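Local structure of fiber (Human adenovirus 26, 6FJN) at residues 109-114 with 144-149; 72-77 with 148-153; 40-45 with 168-173; 81-86 with 94-99. The protein probably attaches the virus to receptors on the host cell through the trimeric knob, the head domain of the fiber that this chain represents. All coordinates share one frame; numbering follows the deposited sequence.

Contact 1. Residues 109-114 with 144-149; sequences PKPSAQ and FNQETE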
loop_
_atom_site.group_PDB
_atom_site.type_symbol
_atom_site.label_atom_id
_atom_site.label_comp_id
_atom_site.label_asym_id
_atom_site.label_seq_id
_atom_site.Cartn_x
_atom_site.Cartn_y
_atom_site.Cartn_z
ATOM N N PRO A 109 14.755 15.263 0.227
ATOM C CA PRO A 109 15.822 16.087 0.764
ATOM C C PRO A 109 15.412 16.712 2.085
ATOM O O PRO A 109 14.262 16.987 2.346
ATOM C CB PRO A 109 16.042 17.134 -0.331
ATOM C CG PRO A 109 14.723 17.203 -1.027
ATOM C CD PRO A 109 14.117 15.864 -0.959
ATOM N N LYS A 110 16.419 16.982 2.897
ATOM C CA LYS A 110 16.209 17.734 4.105
ATOM C C LYS A 110 15.683 19.115 3.761
ATOM O O LYS A 110 16.000 19.681 2.699
ATOM C CB LYS A 110 17.520 17.954 4.865
ATOM C CG LYS A 110 18.251 16.673 5.220
ATOM C CD LYS A 110 17.846 16.083 6.529
ATOM C CE LYS A 110 18.994 16.263 7.524
ATOM N NZ LYS A 110 18.420 16.206 8.862
ATOM N N PRO A 111 14.927 19.705 4.678
ATOM C CA PRO A 111 14.501 21.082 4.421
ATOM C C PRO A 111 15.668 22.043 4.279
ATOM O O PRO A 111 16.727 21.859 4.913
ATOM C CB PRO A 111 13.729 21.450 5.668
ATOM C CG PRO A 111 13.366 20.168 6.303
ATOM C CD PRO A 111 14.498 19.247 6.007
ATOM N N SER A 112 15.488 23.011 3.406
ATOM C CA SER A 112 16.517 24.012 3.197
ATOM C C SER A 112 15.854 25.265 2.686
ATOM O O SER A 112 15.024 25.188 1.777
ATOM C CB SER A 112 17.546 23.479 2.195
ATOM O OG SER A 112 18.433 24.493 1.779
ATOM N N ALA A 113 16.251 26.421 3.233
ATOM C CA ALA A 113 15.722 27.720 2.780
ATOM C C ALA A 113 16.082 28.038 1.320
ATOM O O ALA A 113 15.523 28.971 0.738
ATOM C CB ALA A 113 16.171 28.834 3.711
ATOM N N GLN A 114 17.026 27.276 0.753
ATOM C CA GLN A 114 17.190 27.099 -0.703
ATOM C C GLN A 114 15.851 27.152 -1.473
ATOM O O GLN A 114 15.708 27.937 -2.420
ATOM C CB GLN A 114 17.910 25.758 -0.955
ATOM C CG GLN A 114 18.069 25.301 -2.406
ATOM C CD GLN A 114 16.930 24.421 -2.931
ATOM O OE1 GLN A 114 16.686 24.380 -4.141
ATOM N NE2 GLN A 114 16.237 23.709 -2.036
ATOM N N PHE A 144 9.490 11.762 5.350
ATOM C CA PHE A 144 10.848 11.274 5.186
ATOM C C PHE A 144 11.841 12.414 5.140
ATOM O O PHE A 144 11.732 13.325 4.303
ATOM C CB PHE A 144 10.944 10.466 3.881
ATOM C CG PHE A 144 9.994 9.290 3.885
ATOM C CD1 PHE A 144 10.236 8.179 4.677
ATOM C CD2 PHE A 144 8.839 9.298 3.147
ATOM C CE1 PHE A 144 9.355 7.135 4.757
ATOM C CE2 PHE A 144 7.934 8.227 3.214
ATOM C CZ PHE A 144 8.214 7.168 4.040
ATOM N N ASN A 145 12.841 12.334 6.034
ATOM C CA ASN A 145 13.983 13.257 6.065
ATOM C C ASN A 145 13.620 14.711 6.289
ATOM O O ASN A 145 14.362 15.598 5.927
ATOM C CB ASN A 145 14.890 13.098 4.839
ATOM C CG ASN A 145 15.475 11.726 4.700
ATOM O OD1 ASN A 145 15.822 11.324 3.525
ATOM N ND2 ASN A 145 15.633 10.991 5.743
ATOM N N GLN A 146 12.474 14.953 6.931
ATOM C CA GLN A 146 12.038 16.327 7.169
ATOM C C GLN A 146 12.449 16.868 8.524
ATOM O O GLN A 146 12.267 18.054 8.780
ATOM C CB GLN A 146 10.531 16.482 6.935
ATOM C CG GLN A 146 10.126 16.085 5.509
ATOM C CD GLN A 146 10.963 16.807 4.482
ATOM O OE1 GLN A 146 10.911 18.050 4.389
ATOM N NE2 GLN A 146 11.831 16.108 3.813
ATOM N N GLU A 147 13.051 16.058 9.395
ATOM C CA GLU A 147 13.553 16.522 10.660
ATOM C C GLU A 147 14.987 17.008 10.531
ATOM O O GLU A 147 15.775 16.475 9.786
ATOM C CB GLU A 147 13.514 15.415 11.702
ATOM C CG GLU A 147 12.086 14.889 11.938
ATOM C CD GLU A 147 11.145 15.973 12.404
ATOM O OE1 GLU A 147 11.437 16.611 13.446
ATOM O OE2 GLU A 147 10.066 16.152 11.820
ATOM N N THR A 148 15.302 18.027 11.325
ATOM C CA THR A 148 16.685 18.445 11.533
ATOM C C THR A 148 17.129 18.296 13.038
ATOM O O THR A 148 18.320 18.500 13.313
ATOM C CB THR A 148 16.869 19.893 11.078
ATOM O OG1 THR A 148 15.879 20.672 11.729
ATOM C CG2 THR A 148 16.672 19.987 9.578
ATOM N N GLU A 149 16.197 17.900 13.931
ATOM C CA GLU A 149 16.412 17.738 15.407
ATOM C C GLU A 149 17.759 17.029 15.597
ATOM O O GLU A 149 18.024 15.972 14.968
ATOM C CB GLU A 149 15.240 16.938 16.076
ATOM C CG GLU A 149 15.303 16.816 17.610
ATOM C CD GLU A 149 14.131 16.137 18.326
ATOM O OE1 GLU A 149 13.158 15.662 17.717
ATOM O OE2 GLU A 149 14.202 16.049 19.583
HETATM O O HOH W 1 19.962 17.559 10.897
#

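Contact 2. Residues 72-77 with 148-153; sequences LPSSSL and TENGCA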
loop_
_atom_site.group_PDB
_atom_site.type_symbol
_atom_site.label_atom_id
_atom_site.label_comp_id
_atom_site.label_asym_id
_atom_site.label_seq_id
_atom_site.Cartn_x
_atom_site.Cartn_y
_atom_site.Cartn_z
ATOM N N LEU A 72 18.886 7.540 16.770
ATOM C CA LEU A 72 19.352 8.437 17.828
ATOM C C LEU A 72 18.543 8.266 19.092
ATOM O O LEU A 72 17.338 8.083 19.036
ATOM C CB LEU A 72 19.192 9.932 17.460
ATOM C CG LEU A 72 19.759 10.508 16.213
ATOM C CD1 LEU A 72 19.784 12.030 16.234
ATOM C CD2 LEU A 72 21.007 9.792 16.010
ATOM N N PRO A 73 19.175 8.390 20.266
ATOM C CA PRO A 73 18.453 8.278 21.541
ATOM C C PRO A 73 17.378 9.343 21.716
ATOM O O PRO A 73 16.366 9.096 22.412
ATOM C CB PRO A 73 19.551 8.432 22.602
ATOM C CG PRO A 73 20.766 8.598 21.928
ATOM C CD PRO A 73 20.638 8.529 20.454
ATOM N N SER A 74 17.471 10.487 21.071
ATOM C CA SER A 74 16.432 11.496 21.206
ATOM C C SER A 74 15.170 11.197 20.449
ATOM O O SER A 74 14.186 11.939 20.551
ATOM C CB SER A 74 17.034 12.804 20.781
ATOM O OG SER A 74 17.509 12.694 19.473
ATOM N N SER A 75 15.123 10.075 19.730
ATOM C CA SER A 75 13.901 9.617 19.051
ATOM C C SER A 75 12.795 9.265 20.040
ATOM O O SER A 75 13.057 8.989 21.190
ATOM C CB SER A 75 14.217 8.386 18.229
ATOM O OG SER A 75 15.199 8.656 17.224
ATOM N N SER A 76 11.574 9.258 19.513
ATOM C CA SER A 76 10.420 8.820 20.296
ATOM C C SER A 76 10.460 7.344 20.639
ATOM O O SER A 76 9.927 6.910 21.671
ATOM C CB SER A 76 9.129 9.018 19.493
ATOM O OG SER A 76 8.995 10.363 19.052
ATOM N N LEU A 77 11.027 6.577 19.738
ATOM C CA LEU A 77 11.186 5.110 19.845
ATOM C C LEU A 77 12.463 4.785 20.587
ATOM O O LEU A 77 13.519 5.356 20.273
ATOM C CB LEU A 77 11.255 4.537 18.433
ATOM C CG LEU A 77 11.523 3.043 18.295
ATOM C CD1 LEU A 77 10.422 2.206 18.928
ATOM C CD2 LEU A 77 11.743 2.654 16.845
ATOM N N THR A 148 15.302 18.027 11.325
ATOM C CA THR A 148 16.685 18.445 11.533
ATOM C C THR A 148 17.129 18.296 13.038
ATOM O O THR A 148 18.320 18.500 13.313
ATOM C CB THR A 148 16.869 19.893 11.078
ATOM O OG1 THR A 148 15.879 20.672 11.729
ATOM C CG2 THR A 148 16.672 19.987 9.578
ATOM N N GLU A 149 16.197 17.900 13.931
ATOM C CA GLU A 149 16.412 17.738 15.407
ATOM C C GLU A 149 17.759 17.029 15.597
ATOM O O GLU A 149 18.024 15.972 14.968
ATOM C CB GLU A 149 15.240 16.938 16.076
ATOM C CG GLU A 149 15.303 16.816 17.610
ATOM C CD GLU A 149 14.131 16.137 18.326
ATOM O OE1 GLU A 149 13.158 15.662 17.717
ATOM O OE2 GLU A 149 14.202 16.049 19.583
ATOM N N ASN A 150 18.599 17.578 16.471
ATOM C CA ASN A 150 19.762 16.880 16.992
ATOM C C ASN A 150 20.798 16.369 15.980
ATOM O O ASN A 150 21.483 15.377 16.185
ATOM C CB ASN A 150 19.282 15.796 17.979
ATOM C CG ASN A 150 18.705 16.401 19.301
ATOM O OD1 ASN A 150 18.830 17.592 19.571
ATOM N ND2 ASN A 150 18.090 15.575 20.094
ATOM N N GLY A 151 20.939 17.077 14.881
ATOM C CA GLY A 151 21.957 16.718 13.878
ATOM C C GLY A 151 21.645 15.454 13.087
ATOM O O GLY A 151 22.556 14.892 12.494
ATOM N N CYS A 152 20.402 14.979 13.103
ATOM C CA CYS A 152 20.071 13.733 12.379
ATOM C C CYS A 152 20.437 13.786 10.902
ATOM O O CYS A 152 20.401 14.847 10.268
ATOM C CB CYS A 152 18.614 13.392 12.585
ATOM S SG CYS A 152 17.402 14.510 11.855
ATOM N N ALA A 153 20.894 12.668 10.352
ATOM C CA ALA A 153 21.140 12.543 8.942
ATOM C C ALA A 153 19.898 12.159 8.152
ATOM O O ALA A 153 19.767 12.534 6.985
ATOM C CB ALA A 153 22.209 11.495 8.733
HETATM O O HOH W 2 12.391 13.010 18.789
HETATM O O HOH W 3 13.904 14.364 21.946
#

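Contact 3. Residues 40-45 with 168-173; sequences SLLAVT and AQQFDV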
loop_
_atom_site.group_PDB
_atom_site.type_symbol
_atom_site.label_atom_id
_atom_site.label_comp_id
_atom_site.label_asym_id
_atom_site.label_seq_id
_atom_site.Cartn_x
_atom_site.Cartn_y
_atom_site.Cartn_z
ATOM N N SER A 40 1.904 0.545 13.012
ATOM C CA SER A 40 0.731 0.795 13.804
ATOM C C SER A 40 1.205 1.262 15.170
ATOM O O SER A 40 2.412 1.147 15.511
ATOM C CB SER A 40 -0.071 -0.497 13.956
ATOM O OG SER A 40 0.655 -1.509 14.663
ATOM N N LEU A 41 0.282 1.775 15.977
ATOM C CA LEU A 41 0.625 2.418 17.237
ATOM C C LEU A 41 -0.518 2.170 18.230
ATOM O O LEU A 41 -1.704 2.318 17.866
ATOM C CB LEU A 41 0.842 3.917 17.009
ATOM C CG LEU A 41 1.160 4.787 18.224
ATOM C CD1 LEU A 41 2.461 4.390 18.915
ATOM C CD2 LEU A 41 1.189 6.241 17.829
ATOM N N LEU A 42 -0.130 1.843 19.462
ATOM C CA LEU A 42 -1.058 1.507 20.560
ATOM C C LEU A 42 -0.634 2.246 21.804
ATOM O O LEU A 42 0.554 2.119 22.213
ATOM C CB LEU A 42 -0.952 -0.013 20.808
ATOM C CG LEU A 42 -1.547 -0.537 22.081
ATOM C CD1 LEU A 42 -3.028 -0.483 22.005
ATOM C CD2 LEU A 42 -1.052 -1.939 22.379
ATOM N N ALA A 43 -1.527 2.962 22.464
ATOM C CA ALA A 43 -1.225 3.589 23.757
ATOM C C ALA A 43 -1.501 2.590 24.865
ATOM O O ALA A 43 -2.650 2.105 24.998
ATOM C CB ALA A 43 -2.042 4.843 23.952
ATOM N N VAL A 44 -0.520 2.304 25.704
ATOM C CA VAL A 44 -0.615 1.315 26.755
ATOM C C VAL A 44 -0.935 1.986 28.089
ATOM O O VAL A 44 -1.663 1.421 28.903
ATOM C CB VAL A 44 0.680 0.492 26.814
ATOM C CG1 VAL A 44 0.694 -0.489 27.940
ATOM C CG2 VAL A 44 0.917 -0.223 25.492
ATOM N N THR A 45 -0.352 3.156 28.361
ATOM C CA THR A 45 -0.585 3.949 29.563
ATOM C C THR A 45 -0.670 5.424 29.160
ATOM O O THR A 45 -0.499 5.771 27.998
ATOM C CB THR A 45 0.526 3.739 30.584
ATOM O OG1 THR A 45 1.779 4.045 30.012
ATOM C CG2 THR A 45 0.562 2.324 31.145
ATOM N N ALA A 168 -12.704 8.802 25.987
ATOM C CA ALA A 168 -13.007 7.554 26.674
ATOM C C ALA A 168 -12.616 6.336 25.873
ATOM O O ALA A 168 -13.079 5.233 26.237
ATOM C CB ALA A 168 -14.463 7.444 27.067
ATOM N N GLN A 169 -11.859 6.482 24.799
ATOM C CA GLN A 169 -11.278 5.345 24.086
ATOM C C GLN A 169 -9.783 5.312 24.288
ATOM O O GLN A 169 -9.108 6.327 24.562
ATOM C CB GLN A 169 -11.648 5.412 22.596
ATOM C CG GLN A 169 -13.129 5.259 22.351
ATOM C CD GLN A 169 -13.447 5.291 20.882
ATOM O OE1 GLN A 169 -14.104 6.283 20.400
ATOM N NE2 GLN A 169 -13.072 4.298 20.171
ATOM N N GLN A 170 -9.230 4.133 24.032
ATOM C CA GLN A 170 -7.804 3.890 24.014
ATOM C C GLN A 170 -7.285 4.163 22.618
ATOM O O GLN A 170 -7.849 3.645 21.627
ATOM C CB GLN A 170 -7.553 2.432 24.389
ATOM C CG GLN A 170 -6.093 2.020 24.393
ATOM C CD GLN A 170 -5.924 0.624 24.940
ATOM O OE1 GLN A 170 -6.915 -0.117 25.191
ATOM N NE2 GLN A 170 -4.677 0.205 25.129
ATOM N N PHE A 171 -6.207 4.930 22.484
ATOM C CA PHE A 171 -5.608 5.100 21.163
ATOM C C PHE A 171 -5.037 3.778 20.698
ATOM O O PHE A 171 -4.139 3.204 21.340
ATOM C CB PHE A 171 -4.551 6.187 21.171
ATOM C CG PHE A 171 -4.030 6.488 19.796
ATOM C CD1 PHE A 171 -3.079 5.664 19.200
ATOM C CD2 PHE A 171 -4.484 7.584 19.086
ATOM C CE1 PHE A 171 -2.625 5.894 17.946
ATOM C CE2 PHE A 171 -4.008 7.833 17.790
ATOM C CZ PHE A 171 -3.073 6.966 17.233
ATOM N N ASP A 172 -5.507 3.308 19.555
ATOM C CA ASP A 172 -4.995 2.094 18.924
ATOM C C ASP A 172 -5.475 2.191 17.487
ATOM O O ASP A 172 -6.632 2.606 17.258
ATOM C CB ASP A 172 -5.565 0.844 19.574
ATOM C CG ASP A 172 -4.848 -0.435 19.114
ATOM O OD1 ASP A 172 -3.847 -0.345 18.471
ATOM O OD2 ASP A 172 -5.322 -1.537 19.494
ATOM N N VAL A 173 -4.633 1.908 16.519
ATOM C CA VAL A 173 -5.009 2.055 15.109
ATOM C C VAL A 173 -4.705 0.829 14.308
ATOM O O VAL A 173 -3.821 0.012 14.652
ATOM C CB VAL A 173 -4.350 3.302 14.469
ATOM C CG1 VAL A 173 -4.928 4.578 15.012
ATOM C CG2 VAL A 173 -2.823 3.259 14.585
#

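Contact 4. Residues 81-86 with 94-99; sequences YWNYRS and KYNNAV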
loop_
_atom_site.group_PDB
_atom_site.type_symbol
_atom_site.label_atom_id
_atom_site.label_comp_id
_atom_site.label_asym_id
_atom_site.label_seq_id
_atom_site.Cartn_x
_atom_site.Cartn_y
_atom_site.Cartn_z
ATOM N N TYR A 81 14.812 -2.552 21.539
ATOM C CA TYR A 81 14.324 -3.689 20.748
ATOM C C TYR A 81 14.067 -3.259 19.294
ATOM O O TYR A 81 13.129 -3.778 18.629
ATOM C CB TYR A 81 13.071 -4.279 21.436
ATOM C CG TYR A 81 13.468 -4.889 22.752
ATOM C CD1 TYR A 81 14.154 -6.100 22.800
ATOM C CD2 TYR A 81 13.253 -4.211 23.965
ATOM C CE1 TYR A 81 14.541 -6.649 24.007
ATOM C CE2 TYR A 81 13.652 -4.751 25.180
ATOM C CZ TYR A 81 14.299 -5.960 25.193
ATOM O OH TYR A 81 14.691 -6.489 26.396
ATOM N N TRP A 82 14.781 -2.205 18.830
ATOM C CA TRP A 82 14.766 -1.750 17.424
ATOM C C TRP A 82 16.040 -2.256 16.852
ATOM O O TRP A 82 17.151 -1.812 17.242
ATOM C CB TRP A 82 14.783 -0.236 17.299
ATOM C CG TRP A 82 14.961 0.224 15.858
ATOM C CD1 TRP A 82 16.071 0.808 15.321
ATOM C CD2 TRP A 82 14.009 0.107 14.809
ATOM N NE1 TRP A 82 15.857 1.083 14.003
ATOM C CE2 TRP A 82 14.592 0.682 13.653
ATOM C CE3 TRP A 82 12.693 -0.377 14.724
ATOM C CZ2 TRP A 82 13.906 0.752 12.451
ATOM C CZ3 TRP A 82 12.028 -0.304 13.513
ATOM C CH2 TRP A 82 12.642 0.244 12.402
ATOM N N ASN A 83 15.942 -3.280 16.034
ATOM C CA ASN A 83 17.132 -3.833 15.401
ATOM C C ASN A 83 16.723 -4.819 14.287
ATOM O O ASN A 83 15.534 -4.965 13.942
ATOM C CB ASN A 83 18.144 -4.422 16.382
ATOM C CG ASN A 83 19.499 -4.671 15.714
ATOM O OD1 ASN A 83 19.814 -5.794 15.437
ATOM N ND2 ASN A 83 20.148 -3.605 15.219
ATOM N N TYR A 84 17.744 -5.388 13.644
ATOM C CA TYR A 84 17.536 -6.403 12.647
ATOM C C TYR A 84 16.784 -7.596 13.193
ATOM O O TYR A 84 17.065 -7.997 14.351
ATOM C CB TYR A 84 18.891 -6.803 12.076
ATOM C CG TYR A 84 19.488 -5.788 11.148
ATOM C CD1 TYR A 84 19.031 -5.709 9.851
ATOM C CD2 TYR A 84 20.489 -4.882 11.541
ATOM C CE1 TYR A 84 19.550 -4.781 8.948
ATOM C CE2 TYR A 84 21.024 -3.948 10.629
ATOM C CZ TYR A 84 20.561 -3.909 9.333
ATOM O OH TYR A 84 21.065 -2.995 8.413
ATOM N N ARG A 85 15.913 -8.216 12.399
ATOM C CA ARG A 85 15.078 -9.367 12.821
ATOM C C ARG A 85 15.974 -10.595 13.073
ATOM O O ARG A 85 16.995 -10.805 12.381
ATOM C CB ARG A 85 13.933 -9.727 11.814
ATOM C CG ARG A 85 13.091 -10.975 12.173
ATOM C CD ARG A 85 11.794 -11.254 11.387
ATOM N NE ARG A 85 10.998 -12.327 12.028
ATOM C CZ ARG A 85 9.898 -12.929 11.556
ATOM N NH1 ARG A 85 9.401 -12.641 10.370
ATOM N NH2 ARG A 85 9.297 -13.886 12.280
ATOM N N SER A 86 15.616 -11.343 14.118
ATOM C CA SER A 86 16.139 -12.678 14.416
ATOM C C SER A 86 14.983 -13.437 15.085
ATOM O O SER A 86 14.657 -13.166 16.253
ATOM C CB SER A 86 17.353 -12.588 15.348
ATOM O OG SER A 86 17.897 -13.874 15.652
ATOM N N LYS A 94 23.203 -4.266 19.816
ATOM C CA LYS A 94 24.293 -3.751 18.956
ATOM C C LYS A 94 23.927 -2.565 18.043
ATOM O O LYS A 94 22.751 -2.233 17.848
ATOM C CB LYS A 94 24.855 -4.869 18.061
ATOM C CG LYS A 94 25.322 -6.136 18.769
ATOM C CD LYS A 94 26.372 -6.927 17.977
ATOM C CE LYS A 94 26.117 -7.034 16.468
ATOM N NZ LYS A 94 24.810 -7.644 16.082
ATOM N N TYR A 95 24.976 -1.978 17.457
ATOM C CA TYR A 95 24.883 -0.820 16.568
ATOM C C TYR A 95 25.257 -1.272 15.146
ATOM O O TYR A 95 26.424 -1.213 14.724
ATOM C CB TYR A 95 25.781 0.342 17.048
ATOM C CG TYR A 95 26.367 0.224 18.444
ATOM C CD1 TYR A 95 27.602 -0.402 18.645
ATOM C CD2 TYR A 95 25.714 0.767 19.559
ATOM C CE1 TYR A 95 28.167 -0.500 19.910
ATOM C CE2 TYR A 95 26.273 0.673 20.833
ATOM C CZ TYR A 95 27.502 0.039 21.005
ATOM O OH TYR A 95 28.084 -0.064 22.253
ATOM N N ASN A 96 24.244 -1.748 14.423
ATOM C CA ASN A 96 24.428 -2.292 13.077
ATOM C C ASN A 96 24.051 -1.250 12.007
ATOM O O ASN A 96 22.888 -0.752 12.018
ATOM C CB ASN A 96 23.501 -3.489 12.874
ATOM C CG ASN A 96 23.722 -4.594 13.868
ATOM O OD1 ASN A 96 24.634 -5.409 13.714
ATOM N ND2 ASN A 96 22.860 -4.653 14.880
ATOM N N ASN A 97 24.997 -0.953 11.088
ATOM C CA ASN A 97 24.757 -0.051 9.908
ATOM C C ASN A 97 23.456 -0.415 9.261
ATOM O O ASN A 97 23.159 -1.609 9.099
ATOM C CB ASN A 97 25.864 -0.211 8.823
ATOM C CG ASN A 97 25.714 0.727 7.565
ATOM O OD1 ASN A 97 24.832 0.556 6.632
ATOM N ND2 ASN A 97 26.642 1.662 7.467
ATOM N N ALA A 98 22.681 0.599 8.909
ATOM C CA ALA A 98 21.412 0.410 8.237
ATOM C C ALA A 98 21.136 1.458 7.150
ATOM O O ALA A 98 19.988 1.779 6.888
ATOM C CB ALA A 98 20.352 0.414 9.290
ATOM N N VAL A 99 22.196 1.968 6.504
ATOM C CA VAL A 99 22.037 2.961 5.467
ATOM C C VAL A 99 21.053 2.471 4.350
ATOM O O VAL A 99 20.276 3.236 3.875
ATOM C CB VAL A 99 23.383 3.478 4.938
ATOM C CG1 VAL A 99 23.155 4.452 3.792
ATOM C CG2 VAL A 99 24.102 4.217 6.054
#

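Contact 1. Residues 109-114 with 144-149
K110 and Q146 supply the hydrogen bonds that join 109-114 to 144-149. K110 NZ donates to E147 O over 2.8 Å, lying in the plane of that carbonyl. The lysine reaches it by bending: chi2 of -89° brings CD to 3.6 Å from N145 O. The same ammonium is linked through a water to T148 O and also donates to C152 O, so several acceptors fix its position. From the opposite segment, Q146 NE2 uses both N-H groups. One points almost straight (171°) at F144 O, which lies in the amide plane, while the other crosses to P109 O over 3.0 Å, tilted 35° from the plane of the proline carbonyl. OE1 of this glutamine accepts from N118, so both ends of the amide hold its rotation. A CA-H...O contact runs from K110 CA to N145 O at 3.4 Å. Van der Waals contact is made by P111, with CG 3.4 Å from Q146 O. E147 points away at its first bond, and its carboxylate forms a salt bridge with K60. This is a surface contact between two loops of the antiparallel beta fold of the knob, one following strand 89-90 and the other joining strands 137-144 and 154-161.

Contact 2. Residues 72-77 with 148-153
L72, S74, E149, N150 and C152 meet where a type I beta turn, L72 to S75, faces the loop before strand 154-161. The apolar part rests on one methyl. L72 CG stands anti to the carbonyl carbon (chi1 -54°), and CD1 touches N150 O at 3.8 Å and, slightly farther off, C152 CB. N150 also extends toward the turn. Its ND2 lies 3.0 Å from S74 OG but equally close to S74 CB, too short for an ordinary contact, so the placement of this amide is doubtful. Inside the turn, L72 O accepts from both the backbone N and the side chain of S75. S75 OG is 2.9 Å from L72 O and is also hydrogen-bonded to the N of L64, which ties the turn to strand 58-65. E149 is linked to S74 through two waters. Its CG is anti to the backbone N, and the chain stays extended through chi2 (175°), which puts CD farther out; the carboxylate ends near S74. Each water donates to one carboxylate oxygen. Both also donate to S74 O: the water on E149 OE1 lies 2.7 Å from S74 O, and the one on E149 OE2 lies 2.8 Å from S74 O.

Contact 3. Residues 40-45 with 168-173
L41, A43, F171 and V173 form the tightly packed apolar side of this buried contact. L41 CD2 lies 3.8 Å from F171 CE1, the two side chains crossing at about a right angle, and A43 CB meets F171 CB at 4.0 Å. F171 CG is anti to its backbone N (chi1 -174°), beside the carbonyl carbon, and the edge of the ring approaches L41 O close to the ring plane. Beyond the two segments, W162 meets the F171 ring and F160 packs on L41 and V173. The backbones run antiparallel, 173° apart, and are joined by a single beta bridge at L42 and D172, a non-hydrogen-bonded pair flanked by two bonds. A43 N to F171 O is short and straight (2.9 Å, 177°), whereas V173 N to L41 O is longer, 3.2 Å, and more bent at the hydrogen. The bridge puts 168-173 along the edge of strand 34-43 that strand 176-181 then follows. L42 and D172 face the second subunit and are close-packed too. L42 CD1 presses on the carboxylate carbon, D172 CG, at 3.4 Å, while D172 OD2 turns to K117 and the backbone N of S120, both of the second subunit, so this side belongs to the trimer interface. The looser end is the partly exposed one, where the extended side chain of Q170 reaches across to the strand: NE2 donates to A43 O over 2.8 Å, with the acceptor near the amide plane.

Contact 4. Residues 81-86 with 94-99
The Y84 ring meets 94-99 mainly by its edge: N97 O lies in the ring plane, beside the hydroxyl on the CE2 side, and N96 CB sits at the same rim, 3.4 Å from CE2. A98 approaches obliquely, its CB 3.6 Å from Y84 OH. The N96 amide stands nearly upright to the ring, the planes 83° apart; N96 CB touches the ring, while N96 ND2 lies 3.5 Å from N83 CG. The side chains of N83 and N96 cross at about a right angle. One short hydrogen bond anchors the phenol: Y84 OH donates to N97 O over 2.6 Å, in the carbonyl plane and on a lone pair. The tyrosine CG is anti to its carbonyl carbon (chi1 -74°), beside the backbone N, and the bond to CB already points toward the loop. The acceptor residue is itself shaped by an Asx turn, in which N97 OD1 takes the backbone N-H of V99 at 3.0 Å, the donor lying above the plane of the side-chain carbonyl. K94 NZ is bonded to S92 OG and, weakly, to N96 OD1. The contact thus joins strand 83-86 to the irregular chain that follows strand 89-90. In the sheet, strand 83-86 runs between 3-5 and 89-90: N83 and R85 bond through their backbones to W5 and T3, while L4 of strand 3-5 packs against both Y84 and A98.

How the contacts relate
Contacts 1 and 2 are neighbours, with centres 13 Å apart, and share T148 and E149; E147 O packs 3.3 Å from C152 SG where they meet. Contact 2 also touches contact 4, L77 CD2 packing on W82 CE3 at 3.8 Å. Contact 3 stands apart, its centre about 29 Å from that of contact 1 on the opposite side of the chain's centre, although it reaches the same sheet as contact 4. Another model of this protein has an L-glutamate covalently joined to Q183, probably the chain's own terminus, with K30 beside it. The side chain of N145 is about 6 Å from that of Q183, and that of Y84 about 7 Å from that of K30. Contacts 2 and 3 lie away from those residues.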